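Local atomic coordinates of alpha-galactosidase (Lactobacillus brevis, PDB entry 3MI6), a protein that probably hydrolyses terminal, non-reducing alpha-D-galactose residues from alpha-D-galactosides, as a member of glycosyl hydrolase family 36. Residues Y35-R39 against L298-S302; N190-F196 against F232-P238; M305-Q310 against K637-I641; Y316-N322 against L536-Y541. The contacts are given in a common frame with arbitrary orientation. Residue numbers count along the deposited sequence, not the author numbering.

Interaction 1: residues Y35-R39 against L298-S302; sequences YYGPR and LSYTS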
# COMPACT_ATOMS: atom_id res chain seq x y z
N TYR D 35 -1.13 -22.37 -22.70
CA TYR D 35 -0.25 -22.12 -21.58
C TYR D 35 1.07 -21.48 -21.96
O TYR D 35 1.69 -21.85 -22.96
CB TYR D 35 0.01 -23.43 -20.83
CG TYR D 35 1.14 -23.32 -19.86
CD1 TYR D 35 0.94 -22.83 -18.56
CD2 TYR D 35 2.43 -23.69 -20.23
CE1 TYR D 35 2.00 -22.73 -17.66
CE2 TYR D 35 3.48 -23.58 -19.34
CZ TYR D 35 3.26 -23.10 -18.07
OH TYR D 35 4.32 -23.00 -17.20
N TYR D 36 1.52 -20.51 -21.17
CA TYR D 36 2.83 -19.89 -21.36
C TYR D 36 3.35 -19.65 -19.96
O TYR D 36 2.69 -19.00 -19.15
CB TYR D 36 2.74 -18.60 -22.18
CG TYR D 36 4.07 -17.95 -22.54
CD1 TYR D 36 5.25 -18.69 -22.58
CD2 TYR D 36 4.14 -16.60 -22.86
CE1 TYR D 36 6.47 -18.09 -22.92
CE2 TYR D 36 5.36 -15.99 -23.19
CZ TYR D 36 6.52 -16.74 -23.22
OH TYR D 36 7.72 -16.12 -23.55
N GLY D 37 4.50 -20.23 -19.65
CA GLY D 37 4.98 -20.26 -18.28
C GLY D 37 6.27 -21.04 -18.22
O GLY D 37 6.90 -21.26 -19.25
N PRO D 38 6.70 -21.43 -17.01
CA PRO D 38 7.88 -22.30 -16.95
C PRO D 38 7.67 -23.55 -17.81
O PRO D 38 6.52 -23.94 -18.07
CB PRO D 38 7.97 -22.66 -15.46
CG PRO D 38 7.24 -21.58 -14.75
CD PRO D 38 6.17 -21.10 -15.67
N ARG D 39 8.76 -24.17 -18.25
CA ARG D 39 8.67 -25.36 -19.09
C ARG D 39 7.85 -26.49 -18.46
O ARG D 39 7.99 -26.79 -17.26
CB ARG D 39 10.07 -25.85 -19.45
CG ARG D 39 10.08 -26.98 -20.49
CD ARG D 39 11.41 -26.99 -21.25
NE ARG D 39 11.69 -28.25 -21.94
CZ ARG D 39 12.91 -28.62 -22.31
NH1 ARG D 39 13.93 -27.83 -22.04
NH2 ARG D 39 13.11 -29.78 -22.93
N LEU D 298 8.99 -11.85 -27.24
CA LEU D 298 8.37 -12.33 -26.01
C LEU D 298 9.35 -13.14 -25.16
O LEU D 298 10.28 -13.77 -25.67
CB LEU D 298 7.16 -13.20 -26.32
CG LEU D 298 5.78 -12.55 -26.18
CD1 LEU D 298 5.66 -11.42 -27.19
CD2 LEU D 298 4.67 -13.56 -26.40
N SER D 299 9.15 -13.12 -23.84
CA SER D 299 10.08 -13.76 -22.92
C SER D 299 9.50 -13.93 -21.52
O SER D 299 8.67 -13.13 -21.07
CB SER D 299 11.39 -12.97 -22.86
OG SER D 299 12.44 -13.80 -22.42
N TYR D 300 9.95 -14.97 -20.84
CA TYR D 300 9.53 -15.24 -19.49
C TYR D 300 10.71 -15.76 -18.70
O TYR D 300 11.67 -16.29 -19.26
CB TYR D 300 8.39 -16.25 -19.45
CG TYR D 300 8.10 -16.76 -18.05
CD1 TYR D 300 8.88 -17.76 -17.48
CD2 TYR D 300 7.05 -16.24 -17.30
CE1 TYR D 300 8.64 -18.23 -16.21
CE2 TYR D 300 6.79 -16.70 -16.01
CZ TYR D 300 7.59 -17.70 -15.47
OH TYR D 300 7.34 -18.17 -14.20
N THR D 301 10.63 -15.60 -17.38
CA THR D 301 11.57 -16.22 -16.47
C THR D 301 10.94 -16.29 -15.08
O THR D 301 9.99 -15.57 -14.80
CB THR D 301 12.90 -15.46 -16.39
OG1 THR D 301 13.77 -16.16 -15.50
CG2 THR D 301 12.69 -14.09 -15.85
N SER D 302 11.47 -17.15 -14.22
CA SER D 302 10.98 -17.24 -12.85
C SER D 302 12.08 -16.73 -11.94
O SER D 302 11.94 -16.69 -10.71
CB SER D 302 10.68 -18.69 -12.50
OG SER D 302 9.67 -19.21 -13.34
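The two backbones run at 35° to each other, taken from Tyr36 to Pro38 and from Leu298 to Ser302. They are not strand neighbours: the nearest CA atoms, those of Gly37 and Tyr300, are 6.9 Å apart. The chain turns a corner at Gly37. Its backbone lies over one face of the Tyr300 ring, with Gly37 C 4.2 Å from Tyr300 CE1. A CB at Gly37 would clash with Tyr35 OH, which donates a hydrogen bond to Pro38 O (2.5 Å). Pro38 CD packs 3.7 Å from Tyr300 CZ. Tyr36 extends its ring towards the other strand, its CE2 4.1 Å from Leu298 CD2 and its CZ 4.2 Å from Tyr300 CB. Phe248 meets the rings of both Tyr36 and Tyr300. Tyr300 OH and Ser302 OG satisfy each other (2.7 Å). The contact sets strand 31-36, outermost in its small N-terminal sheet within this chain, against strand 290-301 of the large antiparallel sheet. No hydrogen bond crosses, so apolar and aromatic packing joins the two segments.

Interaction 2: residues N190-F196 against F232-P238; sequences NYDLIQF and FMMLARP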
# COMPACT_ATOMS: atom_id res chain seq x y z
N ASN D 190 -3.36 -11.44 -11.92
CA ASN D 190 -2.56 -11.05 -10.77
C ASN D 190 -1.15 -10.64 -11.21
O ASN D 190 -0.16 -11.27 -10.81
CB ASN D 190 -2.49 -12.18 -9.71
CG ASN D 190 -3.87 -12.76 -9.35
OD1 ASN D 190 -3.99 -13.98 -9.08
ND2 ASN D 190 -4.91 -11.92 -9.35
N TYR D 191 -1.04 -9.60 -12.03
CA TYR D 191 0.27 -9.05 -12.38
C TYR D 191 0.36 -7.55 -12.15
O TYR D 191 -0.66 -6.88 -12.03
CB TYR D 191 0.63 -9.34 -13.85
CG TYR D 191 0.75 -10.81 -14.21
CD1 TYR D 191 1.94 -11.48 -14.06
CD2 TYR D 191 -0.34 -11.50 -14.73
CE1 TYR D 191 2.06 -12.81 -14.39
CE2 TYR D 191 -0.23 -12.83 -15.07
CZ TYR D 191 0.97 -13.48 -14.89
OH TYR D 191 1.09 -14.81 -15.21
N ASP D 192 1.58 -7.03 -12.07
CA ASP D 192 1.79 -5.58 -12.10
C ASP D 192 2.24 -5.33 -13.50
O ASP D 192 3.03 -6.12 -14.03
CB ASP D 192 2.93 -5.11 -11.17
CG ASP D 192 2.61 -5.22 -9.69
OD1 ASP D 192 1.41 -5.27 -9.32
OD2 ASP D 192 3.56 -5.24 -8.88
N LEU D 193 1.76 -4.24 -14.10
CA LEU D 193 2.25 -3.77 -15.40
C LEU D 193 3.39 -2.82 -15.13
O LEU D 193 3.23 -1.86 -14.37
CB LEU D 193 1.15 -3.03 -16.16
CG LEU D 193 1.54 -2.11 -17.31
CD1 LEU D 193 2.29 -2.88 -18.36
CD2 LEU D 193 0.31 -1.49 -17.88
N ILE D 194 4.53 -3.08 -15.75
CA ILE D 194 5.70 -2.25 -15.59
C ILE D 194 6.00 -1.59 -16.93
O ILE D 194 6.21 -2.27 -17.93
CB ILE D 194 6.90 -3.09 -15.14
CG1 ILE D 194 6.56 -3.81 -13.83
CG2 ILE D 194 8.14 -2.23 -14.97
CD1 ILE D 194 7.64 -4.79 -13.35
N GLN D 195 6.01 -0.26 -16.95
CA GLN D 195 6.14 0.51 -18.18
C GLN D 195 7.29 1.46 -18.01
O GLN D 195 7.86 1.57 -16.94
CB GLN D 195 4.86 1.29 -18.48
CG GLN D 195 4.48 2.16 -17.31
CD GLN D 195 3.13 2.80 -17.48
OE1 GLN D 195 2.10 2.18 -17.23
NE2 GLN D 195 3.13 4.06 -17.89
N PHE D 196 7.63 2.15 -19.09
CA PHE D 196 8.72 3.09 -19.06
C PHE D 196 8.33 4.39 -19.74
O PHE D 196 8.40 4.53 -20.95
CB PHE D 196 9.99 2.43 -19.59
CG PHE D 196 10.44 1.29 -18.75
CD1 PHE D 196 11.31 1.49 -17.68
CD2 PHE D 196 9.93 0.01 -18.96
CE1 PHE D 196 11.70 0.44 -16.87
CE2 PHE D 196 10.30 -1.04 -18.16
CZ PHE D 196 11.19 -0.83 -17.11
N PHE D 232 8.86 -1.32 -24.80
CA PHE D 232 9.12 -2.42 -23.87
C PHE D 232 8.33 -2.38 -22.56
O PHE D 232 8.25 -1.35 -21.89
CB PHE D 232 10.60 -2.49 -23.51
CG PHE D 232 10.90 -3.48 -22.45
CD1 PHE D 232 10.81 -4.84 -22.72
CD2 PHE D 232 11.23 -3.06 -21.17
CE1 PHE D 232 11.07 -5.78 -21.73
CE2 PHE D 232 11.50 -3.99 -20.17
CZ PHE D 232 11.42 -5.35 -20.44
N MSE D 233 7.76 -3.51 -22.16
CA MSE D 233 6.98 -3.55 -20.93
C MSE D 233 7.11 -4.90 -20.28
O MSE D 233 7.60 -5.84 -20.91
CB MSE D 233 5.51 -3.30 -21.24
CG MSE D 233 4.91 -4.35 -22.14
SE MSE D 233 2.99 -4.16 -22.39
CE MSE D 233 2.36 -5.25 -20.91
N MSE D 234 6.67 -5.01 -19.03
CA MSE D 234 6.72 -6.28 -18.31
C MSE D 234 5.42 -6.55 -17.60
O MSE D 234 4.69 -5.61 -17.24
CB MSE D 234 7.86 -6.28 -17.31
CG MSE D 234 9.21 -6.09 -17.97
SE MSE D 234 10.74 -6.20 -16.77
CE MSE D 234 10.35 -4.61 -15.70
N LEU D 235 5.10 -7.84 -17.44
CA LEU D 235 4.06 -8.25 -16.51
C LEU D 235 4.73 -9.02 -15.39
O LEU D 235 5.18 -10.16 -15.60
CB LEU D 235 3.04 -9.17 -17.16
CG LEU D 235 1.89 -8.64 -18.01
CD1 LEU D 235 0.84 -9.74 -18.10
CD2 LEU D 235 1.29 -7.40 -17.40
N ALA D 236 4.82 -8.42 -14.21
CA ALA D 236 5.44 -9.11 -13.09
C ALA D 236 4.39 -9.64 -12.13
O ALA D 236 3.33 -9.03 -11.96
CB ALA D 236 6.41 -8.20 -12.37
N ARG D 237 4.66 -10.79 -11.53
CA ARG D 237 3.87 -11.21 -10.39
C ARG D 237 4.16 -10.16 -9.32
O ARG D 237 5.20 -9.49 -9.38
CB ARG D 237 4.30 -12.60 -9.95
CG ARG D 237 3.85 -13.71 -10.89
CD ARG D 237 2.33 -13.82 -10.93
NE ARG D 237 1.88 -15.07 -11.52
CZ ARG D 237 0.62 -15.33 -11.86
NH1 ARG D 237 -0.31 -14.40 -11.68
NH2 ARG D 237 0.30 -16.50 -12.39
N PRO D 238 3.24 -10.00 -8.35
CA PRO D 238 3.29 -8.89 -7.37
C PRO D 238 4.56 -8.82 -6.54
O PRO D 238 4.94 -7.73 -6.13
CB PRO D 238 2.10 -9.17 -6.46
CG PRO D 238 1.14 -9.94 -7.34
CD PRO D 238 2.03 -10.82 -8.19
O HOH W 1 7.08 0.78 -21.44
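Two neighbouring strands of the large antiparallel sheet in the N-terminal domain pair here. Asp192 with Ala236 and Ile194 with Met234 are hydrogen-bonded pairs; Leu193 with Leu235 between them is a non-hydrogen-bonded pair. Ile194 and selenomethionine Met234 share one face. The m chi3 of Met234 turns its CE onto Ile194 CG2, 3.3 Å away. The t chi2 of Ile194 extends its CD1 to 3.8 Å from Ala236 CB. Met305 of helix 305-319 covers this face. On the opposite face, chi1 t brings the end of Leu193 nearer, with its CD1 3.5 Å from Met233 CE. Just before strand 192-196 begins and just after strand 233-236 ends, Tyr191 is sandwiched. Leu235 CD1 makes a CH-pi contact on one ring face, 4.3 Å from the centroid. The Arg237 guanidinium stacks flat on the other, centres 4.2 Å apart and planes at 8°. Asp188 forms a salt bridge with Arg237. At the far end a water accepts from Phe196 N (2.8 Å) and donates to Phe232 O (2.5 Å).

Interaction 3: residues M305-Q310 against K637-I641; sequences MNQLSQ and KFYRI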
# COMPACT_ATOMS: atom_id res chain seq x y z
N MSE D 305 13.79 -10.08 -12.61
CA MSE D 305 13.94 -9.15 -13.73
C MSE D 305 15.37 -8.95 -14.26
O MSE D 305 15.56 -8.68 -15.45
CB MSE D 305 13.28 -7.81 -13.42
CG MSE D 305 11.79 -7.94 -13.14
SE MSE D 305 10.86 -6.26 -12.74
CE MSE D 305 11.50 -5.86 -10.93
N ASN D 306 16.37 -9.08 -13.40
CA ASN D 306 17.73 -9.01 -13.89
C ASN D 306 17.90 -10.09 -14.94
O ASN D 306 18.43 -9.83 -16.04
CB ASN D 306 18.75 -9.19 -12.76
CG ASN D 306 19.19 -7.86 -12.12
OD1 ASN D 306 19.45 -6.86 -12.79
ND2 ASN D 306 19.30 -7.88 -10.80
N GLN D 307 17.42 -11.29 -14.60
CA GLN D 307 17.53 -12.45 -15.48
C GLN D 307 16.80 -12.18 -16.79
O GLN D 307 17.33 -12.45 -17.87
CB GLN D 307 17.02 -13.72 -14.80
CG GLN D 307 17.02 -14.97 -15.69
CD GLN D 307 18.40 -15.35 -16.25
OE1 GLN D 307 18.53 -15.70 -17.44
NE2 GLN D 307 19.43 -15.28 -15.40
N LEU D 308 15.60 -11.61 -16.69
CA LEU D 308 14.86 -11.23 -17.88
C LEU D 308 15.64 -10.25 -18.75
O LEU D 308 15.71 -10.43 -19.96
CB LEU D 308 13.51 -10.65 -17.51
CG LEU D 308 12.61 -10.34 -18.70
CD1 LEU D 308 12.05 -11.61 -19.31
CD2 LEU D 308 11.48 -9.44 -18.25
N SER D 309 16.22 -9.22 -18.17
CA SER D 309 16.96 -8.28 -19.01
C SER D 309 18.18 -8.94 -19.60
O SER D 309 18.51 -8.74 -20.75
CB SER D 309 17.38 -7.03 -18.24
OG SER D 309 16.25 -6.26 -17.88
N GLN D 310 18.85 -9.74 -18.79
CA GLN D 310 20.10 -10.36 -19.22
C GLN D 310 19.94 -11.26 -20.47
O GLN D 310 20.69 -11.11 -21.43
CB GLN D 310 20.77 -11.08 -18.05
CG GLN D 310 21.26 -10.11 -17.01
CD GLN D 310 21.63 -10.75 -15.68
OE1 GLN D 310 22.22 -10.09 -14.82
NE2 GLN D 310 21.28 -12.03 -15.50
N LYS D 637 27.88 -8.73 -18.18
CA LYS D 637 26.52 -9.01 -17.75
C LYS D 637 26.09 -7.98 -16.71
O LYS D 637 26.84 -7.67 -15.77
CB LYS D 637 26.41 -10.45 -17.22
CG LYS D 637 24.99 -10.88 -16.91
CD LYS D 637 24.91 -12.31 -16.40
CE LYS D 637 25.12 -13.30 -17.53
NZ LYS D 637 24.62 -14.65 -17.14
N PHE D 638 24.89 -7.43 -16.87
CA PHE D 638 24.47 -6.27 -16.10
C PHE D 638 23.46 -6.63 -15.02
O PHE D 638 22.38 -7.15 -15.29
CB PHE D 638 23.88 -5.21 -17.05
CG PHE D 638 23.62 -3.87 -16.41
CD1 PHE D 638 22.37 -3.56 -15.90
CD2 PHE D 638 24.60 -2.89 -16.39
CE1 PHE D 638 22.11 -2.30 -15.34
CE2 PHE D 638 24.35 -1.64 -15.82
CZ PHE D 638 23.11 -1.34 -15.30
N TYR D 639 23.82 -6.32 -13.79
CA TYR D 639 22.93 -6.46 -12.65
C TYR D 639 22.55 -5.10 -12.07
O TYR D 639 23.42 -4.31 -11.74
CB TYR D 639 23.64 -7.25 -11.55
CG TYR D 639 23.88 -8.70 -11.88
CD1 TYR D 639 22.97 -9.69 -11.49
CD2 TYR D 639 25.01 -9.09 -12.55
CE1 TYR D 639 23.21 -11.01 -11.76
CE2 TYR D 639 25.25 -10.39 -12.83
CZ TYR D 639 24.36 -11.36 -12.44
OH TYR D 639 24.63 -12.68 -12.76
N ARG D 640 21.25 -4.86 -11.94
CA ARG D 640 20.75 -3.76 -11.12
C ARG D 640 20.71 -4.23 -9.68
O ARG D 640 20.34 -5.36 -9.40
CB ARG D 640 19.34 -3.35 -11.55
CG ARG D 640 19.24 -2.62 -12.89
CD ARG D 640 17.79 -2.55 -13.34
NE ARG D 640 17.22 -3.88 -13.52
CZ ARG D 640 17.15 -4.51 -14.70
NH1 ARG D 640 17.60 -3.91 -15.81
NH2 ARG D 640 16.61 -5.73 -14.78
N ILE D 641 21.06 -3.35 -8.75
CA ILE D 641 21.04 -3.70 -7.34
C ILE D 641 20.04 -2.78 -6.62
O ILE D 641 18.85 -3.10 -6.53
CB ILE D 641 22.50 -3.67 -6.75
CG1 ILE D 641 23.34 -4.77 -7.39
CG2 ILE D 641 22.53 -3.82 -5.23
CD1 ILE D 641 24.81 -4.68 -7.10
O HOH W 2 19.70 -6.34 -15.78
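Asn306 points from the first turn of helix 305-319 onto the backbone of Arg640, and its amide pairs with both the backbone N and O of that residue. Arg640 N donates to Asn306 OD1 (2.8 Å), and Asn306 ND2 donates to Arg640 O (3.1 Å, nearly linear at 177°). The amide thus docks on the strand much as a neighbouring backbone would. A water donates to Asn306 OD1 (3.0 Å) and to Phe638 O (2.8 Å), extending the link along the strand. The axes of helix segment 305-310 and strand 637-640 run roughly antiparallel, at 151°, and are 8.3 Å apart at closest. One turn further on, the Gln310 amide lies over a face of the Tyr639 ring and close to Lys637. The Arg640 side chain swings back to the helix. Its NH2 donates to Ser309 OG at 3.2 Å. Its NH1 makes a weak bond to Ser309 OG at 3.4 Å and a further bond to Ser564. Asp242 holds Arg640 in a salt bridge, Tyr565 gives it a cation-pi contact, and Ser309 OG is also bonded to Tyr565 O. Strand 637-640 is an outermost strand of the C-terminal antiparallel sheet, and the helix follows the large N-terminal sheet. The joint is therefore mainly polar. It depends on directional bonds from an asparagine and an arginine, with little apolar contact.

Interaction 4: residues Y316-N322 against L536-Y541; sequences YQQHLVN and LGMMYY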
# COMPACT_ATOMS: atom_id res chain seq x y z
N TYR D 316 19.42 -10.14 -28.05
CA TYR D 316 19.57 -9.00 -28.96
C TYR D 316 20.98 -8.95 -29.56
O TYR D 316 21.15 -8.61 -30.72
CB TYR D 316 19.24 -7.66 -28.30
CG TYR D 316 17.84 -7.52 -27.74
CD1 TYR D 316 16.73 -7.96 -28.45
CD2 TYR D 316 17.62 -6.89 -26.51
CE1 TYR D 316 15.44 -7.82 -27.94
CE2 TYR D 316 16.35 -6.75 -25.99
CZ TYR D 316 15.26 -7.22 -26.70
OH TYR D 316 13.98 -7.08 -26.17
N GLN D 317 21.97 -9.29 -28.75
CA GLN D 317 23.36 -9.16 -29.15
C GLN D 317 23.75 -10.22 -30.18
O GLN D 317 24.64 -10.00 -30.99
CB GLN D 317 24.29 -9.26 -27.93
CG GLN D 317 25.77 -9.11 -28.27
CD GLN D 317 26.69 -9.41 -27.08
OE1 GLN D 317 26.88 -10.58 -26.70
NE2 GLN D 317 27.27 -8.36 -26.50
N GLN D 318 23.09 -11.37 -30.12
CA GLN D 318 23.43 -12.45 -31.02
C GLN D 318 22.51 -12.49 -32.25
O GLN D 318 22.92 -12.94 -33.32
CB GLN D 318 23.38 -13.79 -30.29
CG GLN D 318 23.79 -14.98 -31.15
CD GLN D 318 23.90 -16.28 -30.37
OE1 GLN D 318 24.11 -17.35 -30.95
NE2 GLN D 318 23.76 -16.19 -29.04
N HIS D 319 21.29 -11.99 -32.09
CA HIS D 319 20.24 -12.23 -33.08
C HIS D 319 19.43 -11.01 -33.54
O HIS D 319 18.34 -11.16 -34.09
CB HIS D 319 19.27 -13.27 -32.54
CG HIS D 319 19.89 -14.60 -32.25
ND1 HIS D 319 20.41 -15.40 -33.24
CD2 HIS D 319 20.03 -15.28 -31.09
CE1 HIS D 319 20.86 -16.51 -32.69
NE2 HIS D 319 20.65 -16.46 -31.39
N LEU D 320 19.95 -9.80 -33.32
CA LEU D 320 19.24 -8.60 -33.74
C LEU D 320 20.18 -7.48 -34.13
O LEU D 320 20.02 -6.86 -35.17
CB LEU D 320 18.26 -8.13 -32.65
CG LEU D 320 17.53 -6.81 -32.95
CD1 LEU D 320 16.52 -7.00 -34.07
CD2 LEU D 320 16.82 -6.23 -31.73
N VAL D 321 21.18 -7.22 -33.30
CA VAL D 321 22.03 -6.07 -33.54
C VAL D 321 22.82 -6.33 -34.84
O VAL D 321 23.14 -7.47 -35.19
CB VAL D 321 22.76 -5.62 -32.23
CG1 VAL D 321 23.76 -4.51 -32.50
CG2 VAL D 321 21.74 -5.15 -31.22
N ASN D 322 23.08 -5.26 -35.58
CA ASN D 322 24.08 -5.19 -36.63
C ASN D 322 25.25 -6.01 -36.10
O ASN D 322 25.89 -5.62 -35.12
CB ASN D 322 24.37 -3.71 -36.92
CG ASN D 322 25.38 -3.49 -38.05
OD1 ASN D 322 26.29 -4.28 -38.24
ND2 ASN D 322 25.23 -2.39 -38.77
N LEU D 536 14.26 -1.29 -30.54
CA LEU D 536 14.90 -2.42 -31.20
C LEU D 536 14.97 -2.20 -32.71
O LEU D 536 15.87 -2.68 -33.38
CB LEU D 536 14.21 -3.74 -30.83
CG LEU D 536 14.15 -4.13 -29.34
CD1 LEU D 536 13.19 -5.27 -29.11
CD2 LEU D 536 15.50 -4.47 -28.74
N GLY D 537 14.02 -1.43 -33.23
CA GLY D 537 13.96 -1.21 -34.66
C GLY D 537 15.23 -0.57 -35.16
O GLY D 537 15.71 -0.88 -36.24
N MSE D 538 15.78 0.34 -34.37
CA MSE D 538 16.95 1.08 -34.79
C MSE D 538 18.26 0.36 -34.46
O MSE D 538 19.25 0.56 -35.14
CB MSE D 538 16.95 2.46 -34.15
CG MSE D 538 15.69 3.23 -34.41
SE MSE D 538 15.71 4.10 -36.16
CE MSE D 538 17.25 5.27 -35.90
N MSE D 539 18.24 -0.48 -33.42
CA MSE D 539 19.42 -1.22 -33.00
C MSE D 539 19.85 -2.26 -34.05
O MSE D 539 21.02 -2.66 -34.10
CB MSE D 539 19.19 -1.93 -31.66
CG MSE D 539 18.78 -1.02 -30.49
SE MSE D 539 19.96 0.51 -30.14
CE MSE D 539 18.70 1.54 -29.08
N TYR D 540 18.90 -2.72 -34.86
CA TYR D 540 19.22 -3.63 -35.93
C TYR D 540 20.26 -3.01 -36.85
O TYR D 540 21.20 -3.68 -37.28
CB TYR D 540 17.96 -3.96 -36.70
CG TYR D 540 18.16 -4.85 -37.90
CD1 TYR D 540 18.43 -4.30 -39.15
CD2 TYR D 540 18.05 -6.24 -37.80
CE1 TYR D 540 18.60 -5.10 -40.24
CE2 TYR D 540 18.22 -7.04 -38.90
CZ TYR D 540 18.49 -6.47 -40.12
OH TYR D 540 18.66 -7.25 -41.25
N TYR D 541 20.10 -1.72 -37.13
CA TYR D 541 20.95 -1.00 -38.07
C TYR D 541 22.03 -0.24 -37.34
O TYR D 541 23.19 -0.28 -37.73
CB TYR D 541 20.11 0.01 -38.86
CG TYR D 541 19.09 -0.62 -39.76
CD1 TYR D 541 19.47 -1.16 -40.98
CD2 TYR D 541 17.74 -0.68 -39.41
CE1 TYR D 541 18.55 -1.74 -41.83
CE2 TYR D 541 16.81 -1.26 -40.26
CZ TYR D 541 17.23 -1.79 -41.47
OH TYR D 541 16.36 -2.37 -42.34
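Leu320 and Leu536 bury the most surface here, 80 and 76 Å², and Tyr540 follows with 62 Å². Leu536, on the short helix 536-539, points at the other segment and lays CD2 over a face of the Tyr316 ring. This CH-pi contact is 3.4 Å from the centroid and 13° off the normal. Leu536 CD2 is also 3.7 Å from Leu320 CD2, so this methyl touches both. Leu320 follows the C-terminal part of helix 305-319; its CD1 is 4.1 Å from Tyr540 CD2. The backbones also come close: Tyr540 CA makes a CA-H...O contact with Leu320 O (3.4 Å). Asn322 ND2 donates to Tyr541 O (3.1 Å), while Asn322 OD1 is bonded to Arg324 N. The contact joins segment 316-322 to the segment just before strand 544-546 of the eight-stranded parallel (TIM) barrel. The Tyr541 side chain lies about 7 Å from that of Trp478, a predicted substrate-binding residue. Apolar side chains thus fill the contact, and the Asn322-Tyr541 bond adds a polar link beside them.

How the interactions relate
From the N terminus, the chain first closes a long loop at interaction 1, where 35-39 meets 298-302. Interaction 2 is nested inside this loop and pairs strands of the large antiparallel sheet that also contains strand 290-301. Helix 305-319 follows that strand and opens the other two contacts. Interaction 4 closes at 536-541, within the barrel region, and is nested inside the loop that interaction 3 closes at 637-641. The two nested pairs stand in series. Interaction 3 touches both earlier contacts: Leu308 packs on Ser299 and Thr301, and Met305 on Ile194 and Met234. The helix therefore links the N-terminal sheets, the barrel and the C-terminal sheet.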